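Chymotrypsin (Cellulomonas bogoriensis, PDB 2EA3) probably cleaves peptide bonds as a secreted serine endopeptidase of the chymotrypsin family, this chain being the protease domain of a longer precursor. Local coordinates at residues 8-12 with 13-17; 130-133 with 134-138; 141-145 with 146-150; 170-173 with 174-178. One frame throughout, in Å; residues are numbered along the deposited sequence.

Contact 1. Residues 8-12 with 13-17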
loop_
_atom_site.group_PDB
_atom_site.type_symbol
_atom_site.label_atom_id
_atom_site.label_comp_id
_atom_site.label_asym_id
_atom_site.label_seq_id
_atom_site.Cartn_x
_atom_site.Cartn_y
_atom_site.Cartn_z
ATOM N N ALA A 8 9.154 -4.587 -2.991
ATOM C CA ALA A 8 9.887 -3.322 -2.919
ATOM C C ALA A 8 9.933 -2.666 -4.294
ATOM O O ALA A 8 9.945 -3.352 -5.322
ATOM C CB ALA A 8 11.311 -3.592 -2.430
ATOM N N TYR A 9 9.971 -1.341 -4.324
ATOM C CA TYR A 9 10.415 -0.637 -5.524
ATOM C C TYR A 9 11.373 0.422 -5.027
ATOM O O TYR A 9 11.467 0.658 -3.828
ATOM C CB TYR A 9 9.244 -0.042 -6.316
ATOM C CG TYR A 9 8.441 1.016 -5.580
ATOM C CD1 TYR A 9 8.649 2.378 -5.846
ATOM C CD2 TYR A 9 7.467 0.662 -4.638
ATOM C CE1 TYR A 9 7.902 3.363 -5.182
ATOM C CE2 TYR A 9 6.735 1.641 -3.964
ATOM C CZ TYR A 9 6.953 2.989 -4.254
ATOM O OH TYR A 9 6.224 3.970 -3.602
ATOM N N THR A 10 12.119 1.047 -5.925
ATOM C CA THR A 10 13.067 2.035 -5.445
ATOM C C THR A 10 12.743 3.410 -5.998
ATOM O O THR A 10 12.175 3.539 -7.100
ATOM C CB THR A 10 14.506 1.677 -5.800
ATOM O OG1 THR A 10 14.589 1.521 -7.215
ATOM C CG2 THR A 10 14.941 0.373 -5.081
ATOM N N ILE A 11 13.089 4.425 -5.218
ATOM C CA ILE A 11 12.964 5.821 -5.669
ATOM C C ILE A 11 14.302 6.498 -5.418
ATOM O O ILE A 11 14.738 6.576 -4.273
ATOM C CB ILE A 11 11.861 6.598 -4.909
ATOM C CG1 ILE A 11 10.528 5.864 -4.963
ATOM C CG2 ILE A 11 11.700 8.007 -5.517
ATOM C CD1 ILE A 11 9.595 6.243 -3.857
ATOM N N GLY A 12 14.944 6.982 -6.482
ATOM C CA GLY A 12 16.311 7.498 -6.376
ATOM C C GLY A 12 17.245 6.496 -5.705
ATOM O O GLY A 12 18.111 6.870 -4.910
ATOM N N GLY A 13 17.046 5.214 -5.991
ATOM C CA GLY A 13 17.916 4.167 -5.442
ATOM C C GLY A 13 17.568 3.654 -4.056
ATOM O O GLY A 13 18.123 2.645 -3.597
ATOM N N ARG A 14 16.630 4.316 -3.388
ATOM C CA ARG A 14 16.296 3.975 -2.010
ATOM C C ARG A 14 15.041 3.113 -1.984
ATOM O O ARG A 14 14.049 3.449 -2.624
ATOM C CB ARG A 14 16.072 5.255 -1.201
ATOM C CG ARG A 14 15.669 5.037 0.243
ATOM C CD ARG A 14 16.820 4.579 1.144
ATOM N NE ARG A 14 16.360 4.491 2.527
ATOM C CZ ARG A 14 15.701 3.449 3.027
ATOM N NH1 ARG A 14 15.297 3.458 4.294
ATOM N NH2 ARG A 14 15.453 2.394 2.267
ATOM N N SER A 15 15.079 2.027 -1.211
ATOM C CA SER A 15 13.959 1.097 -1.173
ATOM C C SER A 15 13.071 1.601 -0.041
ATOM O O SER A 15 13.073 1.036 1.058
ATOM C CB SER A 15 14.500 -0.333 -0.926
ATOM O OG SER A 15 13.597 -1.337 -1.364
ATOM N N ARG A 16 12.374 2.707 -0.292
ATOM C CA ARG A 16 11.634 3.437 0.760
ATOM C C ARG A 16 10.278 2.798 1.027
ATOM O O ARG A 16 9.741 2.909 2.128
ATOM C CB ARG A 16 11.347 4.895 0.342
ATOM C CG ARG A 16 12.504 5.674 -0.224
ATOM C CD ARG A 16 12.554 7.084 0.357
ATOM N NE ARG A 16 11.633 7.998 -0.315
ATOM C CZ ARG A 16 11.961 8.776 -1.347
ATOM N NH1 ARG A 16 11.047 9.580 -1.879
ATOM N NH2 ARG A 16 13.198 8.759 -1.846
ATOM N N CYS A 17 9.717 2.175 -0.008
ATOM C CA CYS A 17 8.315 1.757 0.019
ATOM C C CYS A 17 8.058 0.462 -0.742
ATOM O O CYS A 17 8.924 -0.056 -1.468
ATOM C CB CYS A 17 7.424 2.863 -0.552
ATOM S SG CYS A 17 7.297 4.313 0.523
HETATM O O HOH W 1 10.443 2.932 -2.845
HETATM O O HOH W 2 15.412 4.156 -8.007
#

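Contact 2. Residues 130-133 with 134-138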
loop_
_atom_site.group_PDB
_atom_site.type_symbol
_atom_site.label_atom_id
_atom_site.label_comp_id
_atom_site.label_asym_id
_atom_site.label_seq_id
_atom_site.Cartn_x
_atom_site.Cartn_y
_atom_site.Cartn_z
ATOM N N VAL A 130 -1.843 -4.719 13.042
ATOM C CA VAL A 130 -0.799 -5.315 12.208
ATOM C C VAL A 130 0.493 -4.537 12.495
ATOM O O VAL A 130 0.439 -3.346 12.681
ATOM C CB VAL A 130 -1.142 -5.180 10.704
ATOM C CG1 VAL A 130 -0.033 -5.769 9.829
ATOM C CG2 VAL A 130 -2.505 -5.819 10.373
ATOM N N CYS A 131 1.647 -5.207 12.520
ATOM C CA CYS A 131 2.913 -4.503 12.726
ATOM C C CYS A 131 3.440 -4.065 11.364
ATOM O O CYS A 131 3.060 -4.629 10.349
ATOM C CB CYS A 131 3.931 -5.437 13.388
ATOM S SG CYS A 131 4.386 -6.917 12.403
ATOM N N ALA A 132 4.319 -3.075 11.346
ATOM C CA ALA A 132 4.993 -2.708 10.107
ATOM C C ALA A 132 6.286 -2.027 10.478
ATOM O O ALA A 132 6.447 -1.554 11.608
ATOM C CB ALA A 132 4.134 -1.770 9.276
ATOM N N GLU A 133 7.212 -2.009 9.531
ATOM C CA GLU A 133 8.467 -1.314 9.744
ATOM C C GLU A 133 8.678 -0.413 8.545
ATOM O O GLU A 133 7.944 -0.518 7.579
ATOM C CB GLU A 133 9.605 -2.323 9.998
ATOM C CG GLU A 133 9.445 -2.949 11.409
ATOM C CD GLU A 133 10.427 -4.050 11.733
ATOM O OE1 GLU A 133 11.533 -4.035 11.167
ATOM O OE2 GLU A 133 10.092 -4.940 12.560
ATOM N N PRO A 134 9.612 0.543 8.646
ATOM C CA PRO A 134 9.894 1.343 7.466
ATOM C C PRO A 134 10.420 0.444 6.340
ATOM O O PRO A 134 11.275 -0.475 6.559
ATOM C CB PRO A 134 10.970 2.321 7.965
ATOM C CG PRO A 134 10.740 2.381 9.486
ATOM C CD PRO A 134 10.440 0.951 9.798
ATOM N N GLY A 135 9.912 0.713 5.153
ATOM C CA GLY A 135 10.122 -0.127 3.995
ATOM C C GLY A 135 8.805 -0.770 3.627
ATOM O O GLY A 135 8.540 -0.979 2.454
ATOM N N ASP A 136 7.985 -1.091 4.636
ATOM C CA ASP A 136 6.660 -1.685 4.386
ATOM C C ASP A 136 5.637 -0.663 3.882
ATOM O O ASP A 136 4.575 -1.044 3.373
ATOM C CB ASP A 136 6.101 -2.317 5.665
ATOM C CG ASP A 136 6.905 -3.525 6.132
ATOM O OD1 ASP A 136 6.885 -3.773 7.357
ATOM O OD2 ASP A 136 7.510 -4.236 5.288
ATOM N N SER A 137 5.915 0.624 4.077
ATOM C CA SER A 137 4.989 1.693 3.641
ATOM C C SER A 137 4.548 1.514 2.191
ATOM O O SER A 137 5.378 1.178 1.340
ATOM C CB SER A 137 5.728 3.045 3.723
ATOM O OG SER A 137 5.782 3.483 5.050
ATOM N N GLY A 138 3.274 1.771 1.897
ATOM C CA GLY A 138 2.783 1.708 0.528
ATOM C C GLY A 138 2.279 0.326 0.193
ATOM O O GLY A 138 1.587 0.158 -0.801
HETATM O O HOH W 3 5.543 1.498 7.532
#

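Contact 3. Residues 141-145 with 146-150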
loop_
_atom_site.group_PDB
_atom_site.type_symbol
_atom_site.label_atom_id
_atom_site.label_comp_id
_atom_site.label_asym_id
_atom_site.label_seq_id
_atom_site.Cartn_x
_atom_site.Cartn_y
_atom_site.Cartn_z
ATOM N N LEU A 141 -2.744 -4.071 1.940
ATOM C CA LEU A 141 -3.526 -4.615 3.034
ATOM C C LEU A 141 -4.722 -5.336 2.418
ATOM O O LEU A 141 -5.478 -4.741 1.652
ATOM C CB LEU A 141 -4.019 -3.509 3.971
ATOM C CG LEU A 141 -4.759 -4.056 5.193
ATOM C CD1 LEU A 141 -3.784 -4.768 6.130
ATOM C CD2 LEU A 141 -5.490 -2.885 5.913
ATOM N N LEU A 142 -4.864 -6.616 2.750
ATOM C CA LEU A 142 -5.949 -7.445 2.217
ATOM C C LEU A 142 -6.831 -7.925 3.356
ATOM O O LEU A 142 -6.330 -8.224 4.441
ATOM C CB LEU A 142 -5.361 -8.677 1.508
ATOM C CG LEU A 142 -4.603 -8.493 0.202
ATOM C CD1 LEU A 142 -3.820 -9.786 -0.106
ATOM C CD2 LEU A 142 -5.563 -8.170 -0.901
ATOM N N ALA A 143 -8.133 -7.997 3.107
ATOM C CA ALA A 143 -9.008 -8.825 3.924
ATOM C C ALA A 143 -9.401 -9.959 2.998
ATOM O O ALA A 143 -10.177 -9.760 2.075
ATOM C CB ALA A 143 -10.203 -8.053 4.373
ATOM N N GLY A 144 -8.808 -11.125 3.199
ATOM C CA GLY A 144 -8.985 -12.239 2.269
ATOM C C GLY A 144 -8.454 -11.850 0.888
ATOM O O GLY A 144 -7.263 -11.559 0.733
ATOM N N ASN A 145 -9.318 -11.846 -0.121
ATOM C CA ASN A 145 -8.881 -11.449 -1.456
ATOM C C ASN A 145 -9.317 -10.040 -1.844
ATOM O O ASN A 145 -9.288 -9.682 -3.028
ATOM C CB ASN A 145 -9.323 -12.474 -2.518
ATOM C CG ASN A 145 -8.727 -13.854 -2.285
ATOM O OD1 ASN A 145 -7.579 -14.144 -2.671
ATOM N ND2 ASN A 145 -9.513 -14.726 -1.654
ATOM N N GLN A 146 -9.697 -9.230 -0.859
ATOM C CA GLN A 146 -10.255 -7.903 -1.136
ATOM C C GLN A 146 -9.271 -6.853 -0.681
ATOM O O GLN A 146 -8.879 -6.852 0.478
ATOM C CB GLN A 146 -11.574 -7.709 -0.386
ATOM C CG GLN A 146 -12.674 -8.693 -0.805
ATOM C CD GLN A 146 -13.125 -8.506 -2.231
ATOM O OE1 GLN A 146 -13.211 -9.471 -2.988
ATOM N NE2 GLN A 146 -13.427 -7.269 -2.616
ATOM N N ALA A 147 -8.866 -5.990 -1.600
ATOM C CA ALA A 147 -7.947 -4.884 -1.277
ATOM C C ALA A 147 -8.603 -3.906 -0.319
ATOM O O ALA A 147 -9.707 -3.424 -0.599
ATOM C CB ALA A 147 -7.556 -4.144 -2.545
ATOM N N GLN A 148 -7.904 -3.561 0.768
ATOM C CA GLN A 148 -8.434 -2.637 1.776
ATOM C C GLN A 148 -7.717 -1.292 1.747
ATOM O O GLN A 148 -8.331 -0.246 1.946
ATOM C CB GLN A 148 -8.274 -3.206 3.190
ATOM C CG GLN A 148 -8.980 -4.552 3.401
ATOM C CD GLN A 148 -10.432 -4.431 3.082
ATOM O OE1 GLN A 148 -10.958 -5.118 2.188
ATOM N NE2 GLN A 148 -11.088 -3.506 3.751
ATOM N N GLY A 149 -6.402 -1.332 1.601
ATOM C CA GLY A 149 -5.652 -0.106 1.843
ATOM C C GLY A 149 -4.184 -0.290 1.569
ATOM O O GLY A 149 -3.730 -1.390 1.258
ATOM N N VAL A 150 -3.444 0.806 1.664
ATOM C CA VAL A 150 -1.992 0.730 1.540
ATOM C C VAL A 150 -1.377 1.245 2.842
ATOM O O VAL A 150 -1.926 2.142 3.498
ATOM C CB VAL A 150 -1.449 1.511 0.335
ATOM C CG1 VAL A 150 -1.995 0.920 -0.968
ATOM C CG2 VAL A 150 -1.787 3.029 0.437
#

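Contact 4. Residues 170-173 with 174-178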
loop_
_atom_site.group_PDB
_atom_site.type_symbol
_atom_site.label_atom_id
_atom_site.label_comp_id
_atom_site.label_asym_id
_atom_site.label_seq_id
_atom_site.Cartn_x
_atom_site.Cartn_y
_atom_site.Cartn_z
ATOM N N ASN A 170 -10.356 2.868 -1.672
ATOM C CA ASN A 170 -11.443 3.454 -2.449
ATOM C C ASN A 170 -11.288 4.939 -2.783
ATOM O O ASN A 170 -11.505 5.314 -3.933
ATOM C CB ASN A 170 -12.831 3.116 -1.853
ATOM C CG ASN A 170 -13.201 1.657 -2.067
ATOM O OD1 ASN A 170 -12.602 0.974 -2.900
ATOM N ND2 ASN A 170 -14.199 1.172 -1.320
ATOM N N PRO A 171 -10.891 5.782 -1.799
ATOM C CA PRO A 171 -10.614 7.180 -2.132
ATOM C C PRO A 171 -9.492 7.380 -3.152
ATOM O O PRO A 171 -9.517 8.368 -3.888
ATOM C CB PRO A 171 -10.218 7.799 -0.780
ATOM C CG PRO A 171 -10.904 6.922 0.237
ATOM C CD PRO A 171 -10.770 5.545 -0.346
ATOM N N ILE A 172 -8.535 6.453 -3.219
ATOM C CA ILE A 172 -7.445 6.571 -4.204
ATOM C C ILE A 172 -7.976 6.289 -5.612
ATOM O O ILE A 172 -7.684 7.022 -6.553
ATOM C CB ILE A 172 -6.280 5.591 -3.921
ATOM C CG1 ILE A 172 -5.896 5.613 -2.430
ATOM C CG2 ILE A 172 -5.063 5.933 -4.828
ATOM C CD1 ILE A 172 -4.870 4.529 -2.013
ATOM N N LEU A 173 -8.730 5.208 -5.756
ATOM C CA LEU A 173 -9.345 4.877 -7.028
ATOM C C LEU A 173 -10.249 6.033 -7.490
ATOM O O LEU A 173 -10.203 6.420 -8.649
ATOM C CB LEU A 173 -10.123 3.562 -6.910
ATOM C CG LEU A 173 -9.266 2.369 -6.435
ATOM C CD1 LEU A 173 -10.159 1.158 -6.147
ATOM C CD2 LEU A 173 -8.147 2.036 -7.450
ATOM N N GLN A 174 -11.027 6.593 -6.568
ATOM C CA GLN A 174 -11.899 7.726 -6.871
ATOM C C GLN A 174 -11.104 8.970 -7.275
ATOM O O GLN A 174 -11.448 9.650 -8.245
ATOM C CB GLN A 174 -12.784 8.046 -5.665
ATOM C CG GLN A 174 -13.763 9.209 -5.897
ATOM C CD GLN A 174 -14.974 8.824 -6.733
ATOM O OE1 GLN A 174 -14.864 8.104 -7.735
ATOM N NE2 GLN A 174 -16.146 9.314 -6.322
ATOM N N ALA A 175 -10.027 9.250 -6.542
ATOM C CA ALA A 175 -9.228 10.460 -6.794
ATOM C C ALA A 175 -8.710 10.486 -8.221
ATOM O O ALA A 175 -8.756 11.520 -8.874
ATOM C CB ALA A 175 -8.064 10.564 -5.801
ATOM N N TYR A 176 -8.256 9.338 -8.725
ATOM C CA TYR A 176 -7.578 9.325 -10.011
ATOM C C TYR A 176 -8.346 8.643 -11.135
ATOM O O TYR A 176 -7.816 8.507 -12.241
ATOM C CB TYR A 176 -6.195 8.688 -9.870
ATOM C CG TYR A 176 -5.310 9.389 -8.877
ATOM C CD1 TYR A 176 -5.059 10.765 -8.984
ATOM C CD2 TYR A 176 -4.712 8.694 -7.840
ATOM C CE1 TYR A 176 -4.253 11.425 -8.055
ATOM C CE2 TYR A 176 -3.876 9.345 -6.912
ATOM C CZ TYR A 176 -3.655 10.707 -7.032
ATOM O OH TYR A 176 -2.848 11.350 -6.132
ATOM N N GLY A 177 -9.576 8.233 -10.847
ATOM C CA GLY A 177 -10.444 7.559 -11.829
ATOM C C GLY A 177 -9.831 6.251 -12.282
ATOM O O GLY A 177 -9.795 5.959 -13.470
ATOM N N LEU A 178 -9.320 5.484 -11.326
ATOM C CA LEU A 178 -8.588 4.258 -11.620
ATOM C C LEU A 178 -9.463 3.049 -11.379
ATOM O O LEU A 178 -10.365 3.096 -10.546
ATOM C CB LEU A 178 -7.363 4.136 -10.706
ATOM C CG LEU A 178 -6.301 5.215 -10.816
ATOM C CD1 LEU A 178 -5.426 5.172 -9.574
ATOM C CD2 LEU A 178 -5.486 5.033 -12.097
#

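Contact 1. Residues 8-12 with 13-17
I11 lies beneath the guanidinium of R16. Its CB stands 3.9 Å from the plane of that group, toward the rim of one face, and the branch methyl CG2 meets NH1 of R16 at 4.0 Å. The arginine reaches back this far because its chain bends twice, at chi2 and at chi3 (-82°). This lays the flat cationic group across a branched aliphatic side chain, while the same NH1 also makes a weak hydrogen bond to C33 O. Y9 works from the other end of the hairpin. Chi1 of 63° sets its CG between the backbone N and the carbonyl carbon, and the ring reaches along C17, with OH 3.5 Å from C17 CB. The hydroxyl bonds to T29 OG1, and C17 forms a disulfide with C33. The two segments are weakly bonded antiparallel strands of a beta hairpin of the N-terminal barrel, closed by a type I' turn from I11 to R14. G12 and G13 fill its corners, where both phi angles are positive. I11 N donates to R14 O (2.9 Å), and R14 N answers to I11 O at 3.1 Å. Nearer the open end, a water sits over one face of the Y9 ring, donating to Y9 O and accepting weakly from C17 N. Another water links T10 OG1 to G13 N, bonded at 2.9 Å and 2.8 Å.

Contact 2. Residues 130-133 with 134-138
D136 folds its side chain back over the backbone of E133: its CB lies 3.2 Å from E133 O, and its OD1 takes the N-H of E133 at 2.8 Å. With CG anti to the carbonyl carbon (chi1 -66°), the carboxylate lies back over the turn, and the donor meets OD1 on the anti side, 33° out of the carboxylate plane. In return D136 N donates to E133 O over 3.0 Å, so one residue clasps the turn through both backbone and side chain. From E133 to D136 the chain approximates a type II beta turn, and P134 and G135 suit its corners: the proline ring restrains phi near -62°, and glycine tolerates the positive phi that follows. The buried carboxylate has further donors, T101 OG1 at OD1 and T100 N at OD2. The carboxylate of E133 leads away from the turn, OE2 forming a salt bridge with R159 and accepting C158 N. A water joins E133 O (3.1 Å) to S137 OG (3.2 Å), and S137 OG also bonds H32 NE2. Residues 135-138 read Gly-Asp-Ser-Gly, part of the family's signature. S137 is thus probably the serine of the catalytic triad with H32 and D56, and the backbone N-H groups of G135 and S137 probably form the oxyanion hole.

Contact 3. Residues 141-145 with 146-150
L141 and Q148 touch across a beta hairpin of the C-terminal barrel, at a classic beta bulge where Q148 and G149 together face L141. The leucine CD2 lies 3.9 Å from Q148 CB, the two side chains crossing obliquely. Q148 then turns toward the hairpin tip: its chain bends at chi2, which brings CG to 3.8 Å from the CB of A143. Alanine is small enough to let the aliphatic part of the glutamine lie beside it. Behind these side chains stands the backbone. L141 O accepts Q148 N at 2.8 Å, and L141 N donates to G149 O at 2.9 Å, so one leucine is gripped by two successive residues. The extra residue is absorbed by Q148, whose psi of -42° departs from the extended strand, while glycine at G149 readily takes a nearly fully stretched backbone. A type II' turn closes the hairpin, with glycine at G144 accommodating positive phi. At its mouth A143 N donates to Q146 O (3.0 Å), and Q146 N returns a bond to A143 O, also at 3.0 Å. Farther out, V94, R96 and F166 touch L141, and A88 touches both A143 and Q148. F21 of the other barrel touches L142 and A147, on the face where L142 reaches over the partner strand and sets its CD2 3.8 Å from Q146 O.

Contact 4. Residues 170-173 with 174-178
P171 O receives the N-H of A175 at 2.8 Å, the shortest of the helical bonds here. P171 itself has no N-H to offer, which costs little in the first turn of helix 169-176, where amides lack a carbonyl one turn back. Q174 N to N170 O (3.0 Å) and Y176 N to I172 O (3.2 Å) continue the ladder. I172 turns its CG2 branch toward the tyrosine, 4.1 Å from Y176 CD2: with chi1 at -46°, CG1 stands beside the backbone N and CG2 lies anti to it. The CB of A175 lies 4.2 Å over the centre of the same ring, an alanine methyl being small enough to fit over that face. At the end of the helix G177 takes positive phi (62°), readily open to glycine, and the chain turns so that L178 N donates to L173 O at 3.0 Å, in the carbonyl plane and on a lone pair. The reversal brings L178 CB within 4.0 Å of L173 CD2, the side chains crossing at about a right angle. This i+5 bond with its apolar pair resembles part of a Schellman end. I28 of the N-terminal barrel lies against I172 and L178. One carbonyl of the last turn thus gains a partner beyond the helix, while L173, buried, and L178, partly covered, both set their hydrocarbon against V23 of that barrel.

How the contacts relate
The four contacts form a chain of touching neighbours across the two barrels. Contact 1, in the N-terminal barrel, meets contact 2 where C17 CB packs 3.3 Å from S137 O, beside the probable catalytic serine; the C17–C33 disulfide ties the hairpin next to H32. Contact 2, a loop of the C-terminal barrel, touches contact 3, where G138 O lies 3.5 Å from V150 CB. Contact 3 in turn reaches the C-terminal helix, V150 CG2 lying 4.2 Å from I172 CD1 of contact 4. The centres of contacts 1 and 4 are about 23 Å apart. The helix does not touch contact 2 (nearest atoms about 8 Å), though the side chain of I172 comes near the probable triad.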